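PDB 1YB3: DUF3201 domain-containing protein from Pyrococcus furiosus, which is of unknown function and is a conserved protein of a hyperthermophilic archaeon. Local coordinates for residues T79-Y84 with E148-F153; S45-A50 with H65-V70; E27-L32 with V41-E46. One frame throughout, in Å; residues are numbered along the deposited sequence. Where two conformers were deposited one is given.

All three contacts serve one seven-stranded antiparallel sheet, and all are partly buried. Contact 1 is the innermost, its centre about 8 Å from the chain's centre, and joins two inner strands, 82-90 and 144-150. Contact 2 ties the outermost strand 40-47 to strand 65-71. Contact 3 sets helix 11-35 against that same edge strand. It lies nearest the surface, its centre about 15 Å from the chain's centre. The chemistry changes along this path: backbone bonds and an aromatic ring over a glycine, then strand pairing with a histidine, then a charged arginine network. Contacts 1 and 2 meet where Tyr-84 OH bonds His-65 NE2. Contacts 2 and 3 share Ser-45 and Glu-46.

Contact 1: T79-Y84 with E148-F153; sequences TPQGFY and EVDLGF
The contact lies where strand 82-90 leaves the tight turn of the hairpin 74-90 and pairs with the end of strand 144-150; Phe-153 packs its ring on Gly-82. Gly-82 CA sits over the centre of the Phe-153 ring, 3.5 Å from the centroid, as a CH-pi contact. Arg-20 makes a cation-pi contact with the same ring. A side chain on Gly-82 would run into the backbone of Gly-152. At the backbone angles of Gly-82 a CB would also be jammed against the carbonyl O of Gln-81. Thr-79 to Gly-82 form a type I turn, and Thr-79 OG1 accepts from Gln-81 N in an ST turn. Two backbone bonds join the segments: Phe-83 N to Gly-152 O at 2.9 Å, and Leu-151 N to Phe-83 O, also 2.9 Å. The Phe-83 ring packs against helices 11-35 and 155-171 (Leu-28, Val-158), and its CD2 lies 3.3 Å from Gly-152 O. Tyr-84 and Asp-150 form a non-hydrogen-bonded pair, with Tyr-84 CB 3.2 Å from Asp-150 OD1. The Tyr-84 hydroxyl is hydrogen-bonded to His-65 NE2, and Glu-148 OE1 to the Tyr-112 hydroxyl. Glu-148 OE2 lies 2.5 Å from Asp-150 OD1, so one of these acids probably holds a proton. These are adjacent inner strands of an antiparallel sheet, one starting from a type I turn.

Contact 2: S45-A50 with H65-V70; sequences SEVFNA and HPAFAV
Ser-45 and Val-47 pair with Ala-67 and His-65 through four backbone hydrogen bonds. Ser-45 N gives to Ala-67 O at 2.8 Å, and Ala-67 N returns a bond to Ser-45 O. Val-47 N gives to His-65 O at 2.9 Å, and His-65 N returns one to Val-47 O. Glu-46 and Pro-66 form the non-hydrogen-bonded pair between them. Here Pro-66 gives a CA-H contact to Ser-45 O, with CA and O 3.5 Å apart.

Apolar packing gathers on the face that carries Val-47, His-65 and Ala-67. Val-47 and His-65 lie side by side and point the same way. Val-47 CB stands over one face of the imidazole, offset toward its rim, 4.0 Å from the centroid. Ala-50 CB meets the ring at its edge, 3.7 Å from His-65 CE1. Val-47 CG2 touches Ala-67 CB at 4.0 Å.

Both ring nitrogens have polar partners. NE2 of His-65 has the Tyr-84 hydroxyl. A water 3.2 Å from His-65 ND1 also lies 2.7 Å from Val-47 O. On the other face Glu-46 bends at chi2 (-56°), and its OE1 bonds Trp-22 NE1 of helix 11-35. This is antiparallel pairing, strongly splayed, with 123° between the short strand segments, of the outermost strand with its neighbour in a beta sheet.

Contact 3: E27-L32 with V41-E46; sequences ELREEL and VEEVSE
Helix 11-35 packs on the edge strand 40-47 through Arg-29, which reaches from the helix and binds two successive backbone carbonyls. NE of Arg-29 gives to Glu-42 O at 2.8 Å, from above the carbonyl plane. NH2 of Arg-29 gives to Val-41 O at 2.9 Å, a more bent bond of 132°. In the conformers given, Glu-43 folds its carboxylate over one face of the guanidinium, with OE1 above the centre. The salt bridge from Arg-29 NH2 to Glu-43 OE2, 3.1 Å long, then rests on charge alone, as no N-H points at that oxygen. Near the guanidinium plane, Arg-29 NH1 donates to Glu-30 OE2 at 2.9 Å. A water accepts from Arg-29 NH1 and donates to Glu-43 OE2. Nearer the backbone, Arg-29 CB packs on Val-44 CG2 at 3.8 Å. CG of Arg-29, anti to the backbone N (chi1 -170°), lies 3.9 Å from the same methyl. Val-41 CG2 meets Leu-32 O at 3.8 Å. An alanine in place of Arg-29 would probably leave the Val-41 and Glu-42 carbonyls without these donors and, in the conformers given, Glu-30 and Glu-43 without their shared counter-charge. The arrangement is a helix packed on the edge strand of an antiparallel sheet, with a salt-bridge network in these conformers.

Contact 1: T79-Y84 with E148-F153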
# COMPACT_ATOMS: atom_id res chain seq x y z
N THR A 79 -10.27 1.68 -0.14
CA THR A 79 -10.85 3.01 0.04
C THR A 79 -11.82 3.19 -1.14
O THR A 79 -11.94 2.31 -1.99
CB THR A 79 -9.78 4.10 -0.09
OG1 THR A 79 -9.33 4.12 -1.44
CG2 THR A 79 -8.56 3.86 0.88
N PRO A 80 -12.52 4.33 -1.22
CA PRO A 80 -13.38 4.51 -2.40
C PRO A 80 -12.64 4.43 -3.76
O PRO A 80 -13.28 4.28 -4.81
CB PRO A 80 -13.98 5.91 -2.18
CG PRO A 80 -13.98 6.07 -0.67
CD PRO A 80 -12.66 5.45 -0.26
N GLN A 81 -11.31 4.53 -3.73
CA GLN A 81 -10.49 4.37 -4.95
C GLN A 81 -10.30 2.91 -5.37
O GLN A 81 -10.04 2.61 -6.55
CB GLN A 81 -9.12 5.01 -4.78
CG GLN A 81 -9.09 6.52 -4.90
CD GLN A 81 -7.67 7.09 -4.79
OE1 GLN A 81 -6.85 6.58 -4.03
NE2 GLN A 81 -7.40 8.14 -5.54
N GLY A 82 -10.41 2.01 -4.39
CA GLY A 82 -10.17 0.58 -4.63
C GLY A 82 -9.22 -0.04 -3.62
O GLY A 82 -8.99 0.51 -2.54
N PHE A 83 -8.68 -1.22 -3.98
CA PHE A 83 -7.76 -1.94 -3.12
C PHE A 83 -6.38 -1.26 -3.05
O PHE A 83 -5.93 -0.59 -4.00
CB PHE A 83 -7.47 -3.33 -3.69
CG PHE A 83 -8.63 -4.27 -3.72
CD1 PHE A 83 -9.16 -4.82 -2.54
CD2 PHE A 83 -9.14 -4.70 -4.95
CE1 PHE A 83 -10.21 -5.74 -2.59
CE2 PHE A 83 -10.18 -5.63 -5.01
CZ PHE A 83 -10.72 -6.15 -3.83
N TYR A 84 -5.69 -1.48 -1.94
CA TYR A 84 -4.27 -1.15 -1.84
C TYR A 84 -3.59 -2.15 -0.91
O TYR A 84 -4.24 -2.85 -0.12
CB TYR A 84 -4.07 0.27 -1.32
CG TYR A 84 -4.46 0.40 0.14
CD1 TYR A 84 -3.52 0.19 1.14
CD2 TYR A 84 -5.78 0.67 0.52
CE1 TYR A 84 -3.87 0.26 2.51
CE2 TYR A 84 -6.14 0.75 1.87
CZ TYR A 84 -5.19 0.55 2.85
OH TYR A 84 -5.54 0.62 4.18
N GLU A 148 3.52 1.60 -0.99
CA GLU A 148 2.09 1.35 -1.20
C GLU A 148 1.78 1.19 -2.69
O GLU A 148 2.21 2.00 -3.51
CB GLU A 148 1.21 2.49 -0.61
CG GLU A 148 -0.25 2.36 -1.02
CD GLU A 148 -1.18 3.42 -0.40
OE1 GLU A 148 -0.82 3.98 0.66
OE2 GLU A 148 -2.26 3.68 -0.96
N VAL A 149 1.05 0.13 -3.04
CA VAL A 149 0.59 -0.07 -4.40
C VAL A 149 -0.95 -0.02 -4.40
O VAL A 149 -1.58 -0.72 -3.60
CB VAL A 149 1.11 -1.41 -4.96
CG1 VAL A 149 0.61 -1.64 -6.37
CG2 VAL A 149 2.69 -1.46 -4.86
N ASP A 150 -1.52 0.81 -5.29
CA ASP A 150 -2.98 0.98 -5.42
C ASP A 150 -3.49 0.27 -6.69
O ASP A 150 -2.81 0.28 -7.73
CB ASP A 150 -3.36 2.46 -5.48
CG ASP A 150 -3.07 3.21 -4.18
OD1 ASP A 150 -2.73 2.55 -3.18
OD2 ASP A 150 -3.19 4.46 -4.17
N LEU A 151 -4.65 -0.37 -6.61
CA LEU A 151 -5.08 -1.30 -7.67
C LEU A 151 -6.50 -1.18 -8.22
O LEU A 151 -6.95 -2.09 -8.93
CB LEU A 151 -4.86 -2.75 -7.21
CG LEU A 151 -3.38 -3.09 -7.10
CD1 LEU A 151 -3.16 -4.24 -6.18
CD2 LEU A 151 -2.75 -3.32 -8.47
N GLY A 152 -7.21 -0.11 -7.91
CA GLY A 152 -8.65 -0.11 -8.23
C GLY A 152 -9.34 -1.36 -7.68
O GLY A 152 -8.83 -2.00 -6.76
N PHE A 153 -10.49 -1.74 -8.24
CA PHE A 153 -11.25 -2.87 -7.68
C PHE A 153 -11.00 -4.18 -8.42
O PHE A 153 -11.94 -4.93 -8.74
CB PHE A 153 -12.76 -2.53 -7.59
CG PHE A 153 -13.08 -1.50 -6.52
CD1 PHE A 153 -13.18 -1.88 -5.18
CD2 PHE A 153 -13.24 -0.17 -6.85
CE1 PHE A 153 -13.45 -0.94 -4.18
CE2 PHE A 153 -13.51 0.80 -5.84
CZ PHE A 153 -13.62 0.40 -4.51
O HOH W 1 -6.86 2.25 -5.51

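Contact 2: S45-A50 with H65-V70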
# COMPACT_ATOMS: atom_id res chain seq x y z
N SER A 45 -10.02 -4.39 10.39
CA SER A 45 -10.36 -3.35 11.35
C SER A 45 -10.68 -2.06 10.60
O SER A 45 -10.55 -1.99 9.37
CB SER A 45 -9.22 -3.17 12.36
OG SER A 45 -8.14 -2.46 11.79
N GLU A 46 -11.13 -1.04 11.34
CA GLU A 46 -11.50 0.22 10.71
C GLU A 46 -10.44 1.28 10.96
O GLU A 46 -10.01 1.50 12.09
CB GLU A 46 -12.87 0.69 11.21
CG GLU A 46 -13.99 -0.29 10.92
CD GLU A 46 -14.12 -0.64 9.42
OE1 GLU A 46 -14.01 0.28 8.58
OE2 GLU A 46 -14.36 -1.82 9.10
N VAL A 47 -10.00 1.91 9.88
CA VAL A 47 -8.98 2.93 9.96
C VAL A 47 -9.63 4.29 9.68
O VAL A 47 -10.22 4.48 8.63
CB VAL A 47 -7.87 2.68 8.90
CG1 VAL A 47 -6.86 3.83 8.89
CG2 VAL A 47 -7.17 1.31 9.17
N PHE A 48 -9.53 5.22 10.64
CA PHE A 48 -10.05 6.58 10.49
C PHE A 48 -8.92 7.58 10.25
O PHE A 48 -7.79 7.36 10.70
CB PHE A 48 -10.78 7.02 11.77
CG PHE A 48 -12.03 6.23 12.10
CD1 PHE A 48 -13.30 6.77 11.86
CD2 PHE A 48 -11.94 4.97 12.68
CE1 PHE A 48 -14.46 6.04 12.18
CE2 PHE A 48 -13.09 4.23 13.01
CZ PHE A 48 -14.35 4.77 12.75
N ASN A 49 -9.24 8.68 9.56
CA ASN A 49 -8.34 9.86 9.44
C ASN A 49 -7.12 9.68 8.54
O ASN A 49 -6.18 10.50 8.56
CB ASN A 49 -7.95 10.39 10.83
CG ASN A 49 -9.16 10.71 11.69
OD1 ASN A 49 -10.21 11.12 11.19
ND2 ASN A 49 -9.02 10.52 12.99
N ALA A 50 -7.14 8.63 7.73
CA ALA A 50 -6.12 8.39 6.73
C ALA A 50 -6.34 9.33 5.53
O ALA A 50 -7.48 9.74 5.26
CB ALA A 50 -6.19 6.91 6.28
N HIS A 65 -12.19 3.36 6.76
CA HIS A 65 -12.13 2.44 5.65
C HIS A 65 -11.55 1.13 6.20
O HIS A 65 -10.84 1.18 7.22
CB HIS A 65 -11.29 3.01 4.51
CG HIS A 65 -9.81 2.97 4.75
ND1 HIS A 65 -9.11 4.04 5.25
CD2 HIS A 65 -8.90 1.98 4.54
CE1 HIS A 65 -7.83 3.72 5.34
NE2 HIS A 65 -7.68 2.48 4.91
N PRO A 66 -11.85 -0.02 5.54
CA PRO A 66 -11.40 -1.32 6.07
C PRO A 66 -9.94 -1.65 5.70
O PRO A 66 -9.49 -1.33 4.61
CB PRO A 66 -12.38 -2.32 5.43
CG PRO A 66 -12.71 -1.68 4.07
CD PRO A 66 -12.66 -0.16 4.31
N ALA A 67 -9.22 -2.28 6.63
CA ALA A 67 -7.86 -2.74 6.34
C ALA A 67 -7.52 -3.88 7.28
O ALA A 67 -8.06 -3.96 8.38
CB ALA A 67 -6.84 -1.59 6.48
N PHE A 68 -6.61 -4.76 6.86
CA PHE A 68 -6.14 -5.84 7.75
C PHE A 68 -4.63 -5.96 7.65
O PHE A 68 -4.07 -5.80 6.56
CB PHE A 68 -6.83 -7.18 7.47
CG PHE A 68 -6.69 -7.69 6.05
CD1 PHE A 68 -5.65 -8.59 5.72
CD2 PHE A 68 -7.59 -7.31 5.05
CE1 PHE A 68 -5.53 -9.08 4.41
CE2 PHE A 68 -7.47 -7.79 3.76
CZ PHE A 68 -6.41 -8.68 3.43
N ALA A 69 -3.98 -6.20 8.80
CA ALA A 69 -2.53 -6.38 8.87
C ALA A 69 -2.07 -7.70 8.27
O ALA A 69 -2.75 -8.74 8.39
CB ALA A 69 -2.09 -6.33 10.34
N VAL A 70 -0.91 -7.64 7.61
CA VAL A 70 -0.16 -8.82 7.16
C VAL A 70 1.25 -8.63 7.71
O VAL A 70 1.97 -7.75 7.28
CB VAL A 70 -0.11 -8.94 5.62
CG1 VAL A 70 0.65 -10.23 5.20
CG2 VAL A 70 -1.52 -8.91 4.98
O HOH W 2 -5.45 -3.33 10.44
O HOH W 3 -9.66 6.58 7.07

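Contact 3: E27-L32 with V41-E46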
# COMPACT_ATOMS: atom_id res chain seq x y z
N GLU A 27 -13.92 -10.38 2.07
CA GLU A 27 -13.65 -11.51 1.18
C GLU A 27 -12.15 -11.71 0.98
O GLU A 27 -11.63 -12.85 1.09
CB GLU A 27 -14.34 -11.30 -0.18
CG GLU A 27 -14.05 -12.39 -1.22
CD GLU A 27 -14.73 -12.12 -2.56
OE1 GLU A 27 -15.69 -12.86 -2.89
OE2 GLU A 27 -14.31 -11.17 -3.28
N LEU A 28 -11.45 -10.62 0.70
CA LEU A 28 -10.01 -10.68 0.42
C LEU A 28 -9.22 -11.12 1.64
O LEU A 28 -8.20 -11.85 1.50
CB LEU A 28 -9.49 -9.34 -0.09
CG LEU A 28 -8.02 -9.25 -0.49
CD1 LEU A 28 -7.71 -10.27 -1.62
CD2 LEU A 28 -7.70 -7.83 -0.90
N ARG A 29 -9.65 -10.70 2.84
CA ARG A 29 -9.00 -11.11 4.08
C ARG A 29 -9.02 -12.63 4.22
O ARG A 29 -7.97 -13.24 4.51
CB ARG A 29 -9.63 -10.42 5.32
CG ARG A 29 -8.84 -10.62 6.62
CD ARG A 29 -9.26 -11.89 7.37
NE ARG A 29 -8.34 -12.19 8.47
CZ ARG A 29 -8.43 -13.24 9.27
NH1 ARG A 29 -9.44 -14.11 9.15
NH2 ARG A 29 -7.53 -13.42 10.24
N GLU A 30 -10.18 -13.24 3.99
CA GLU A 30 -10.25 -14.71 4.12
C GLU A 30 -9.40 -15.40 3.05
O GLU A 30 -8.72 -16.42 3.33
CB GLU A 30 -11.70 -15.18 4.11
CG GLU A 30 -12.54 -14.67 5.31
CD GLU A 30 -11.89 -14.94 6.67
OE1 GLU A 30 -11.41 -16.08 6.89
OE2 GLU A 30 -11.87 -14.03 7.52
N GLU A 31 -9.38 -14.83 1.86
CA GLU A 31 -8.61 -15.39 0.74
C GLU A 31 -7.11 -15.32 1.03
O GLU A 31 -6.40 -16.33 0.88
CB GLU A 31 -8.94 -14.69 -0.58
CG GLU A 31 -10.33 -15.05 -1.11
CD GLU A 31 -10.83 -14.13 -2.20
OE1 GLU A 31 -10.18 -13.10 -2.48
OE2 GLU A 31 -11.90 -14.45 -2.78
N LEU A 32 -6.63 -14.16 1.47
CA LEU A 32 -5.18 -14.04 1.75
C LEU A 32 -4.76 -14.80 3.01
O LEU A 32 -3.60 -15.24 3.12
CB LEU A 32 -4.72 -12.57 1.78
CG LEU A 32 -4.88 -11.74 0.49
CD1 LEU A 32 -4.28 -10.38 0.70
CD2 LEU A 32 -4.20 -12.41 -0.75
N VAL A 41 -1.91 -13.15 9.13
CA VAL A 41 -2.92 -12.27 8.50
C VAL A 41 -3.97 -11.98 9.56
O VAL A 41 -4.67 -12.89 10.00
CB VAL A 41 -3.55 -12.90 7.25
CG1 VAL A 41 -4.63 -11.97 6.67
CG2 VAL A 41 -2.50 -13.17 6.17
N GLU A 42 -4.09 -10.72 9.95
CA GLU A 42 -4.96 -10.36 11.06
C GLU A 42 -6.38 -10.07 10.55
O GLU A 42 -6.64 -10.12 9.36
CB GLU A 42 -4.39 -9.16 11.82
CG GLU A 42 -2.98 -9.37 12.38
CD GLU A 42 -2.94 -10.37 13.53
OE1 GLU A 42 -4.01 -10.76 14.03
OE2 GLU A 42 -1.82 -10.75 13.94
N GLU A 43 -7.30 -9.77 11.49
CA GLU A 43 -8.69 -9.48 11.12
C GLU A 43 -8.85 -8.07 10.56
O GLU A 43 -8.05 -7.18 10.83
CB GLU A 43 -9.60 -9.64 12.34
CG GLU A 43 -9.54 -11.03 13.00
CD GLU A 43 -10.04 -12.16 12.11
OE1 GLU A 43 -10.75 -11.90 11.12
OE2 GLU A 43 -9.72 -13.34 12.40
N VAL A 44 -9.93 -7.86 9.82
CA VAL A 44 -10.25 -6.54 9.29
C VAL A 44 -10.57 -5.59 10.45
O VAL A 44 -11.29 -5.97 11.38
CB VAL A 44 -11.45 -6.61 8.33
CG1 VAL A 44 -11.90 -5.21 7.90
CG2 VAL A 44 -11.12 -7.47 7.11
N SER A 45 -10.02 -4.39 10.39
CA SER A 45 -10.36 -3.35 11.35
C SER A 45 -10.68 -2.06 10.60
O SER A 45 -10.55 -1.99 9.37
CB SER A 45 -9.22 -3.17 12.36
OG SER A 45 -8.14 -2.46 11.79
N GLU A 46 -11.13 -1.04 11.34
CA GLU A 46 -11.50 0.22 10.71
C GLU A 46 -10.44 1.28 10.96
O GLU A 46 -10.01 1.50 12.09
CB GLU A 46 -12.87 0.69 11.21
CG GLU A 46 -13.99 -0.29 10.92
CD GLU A 46 -14.12 -0.64 9.42
OE1 GLU A 46 -14.01 0.28 8.58
OE2 GLU A 46 -14.36 -1.82 9.10
O HOH W 4 -8.99 -16.17 11.36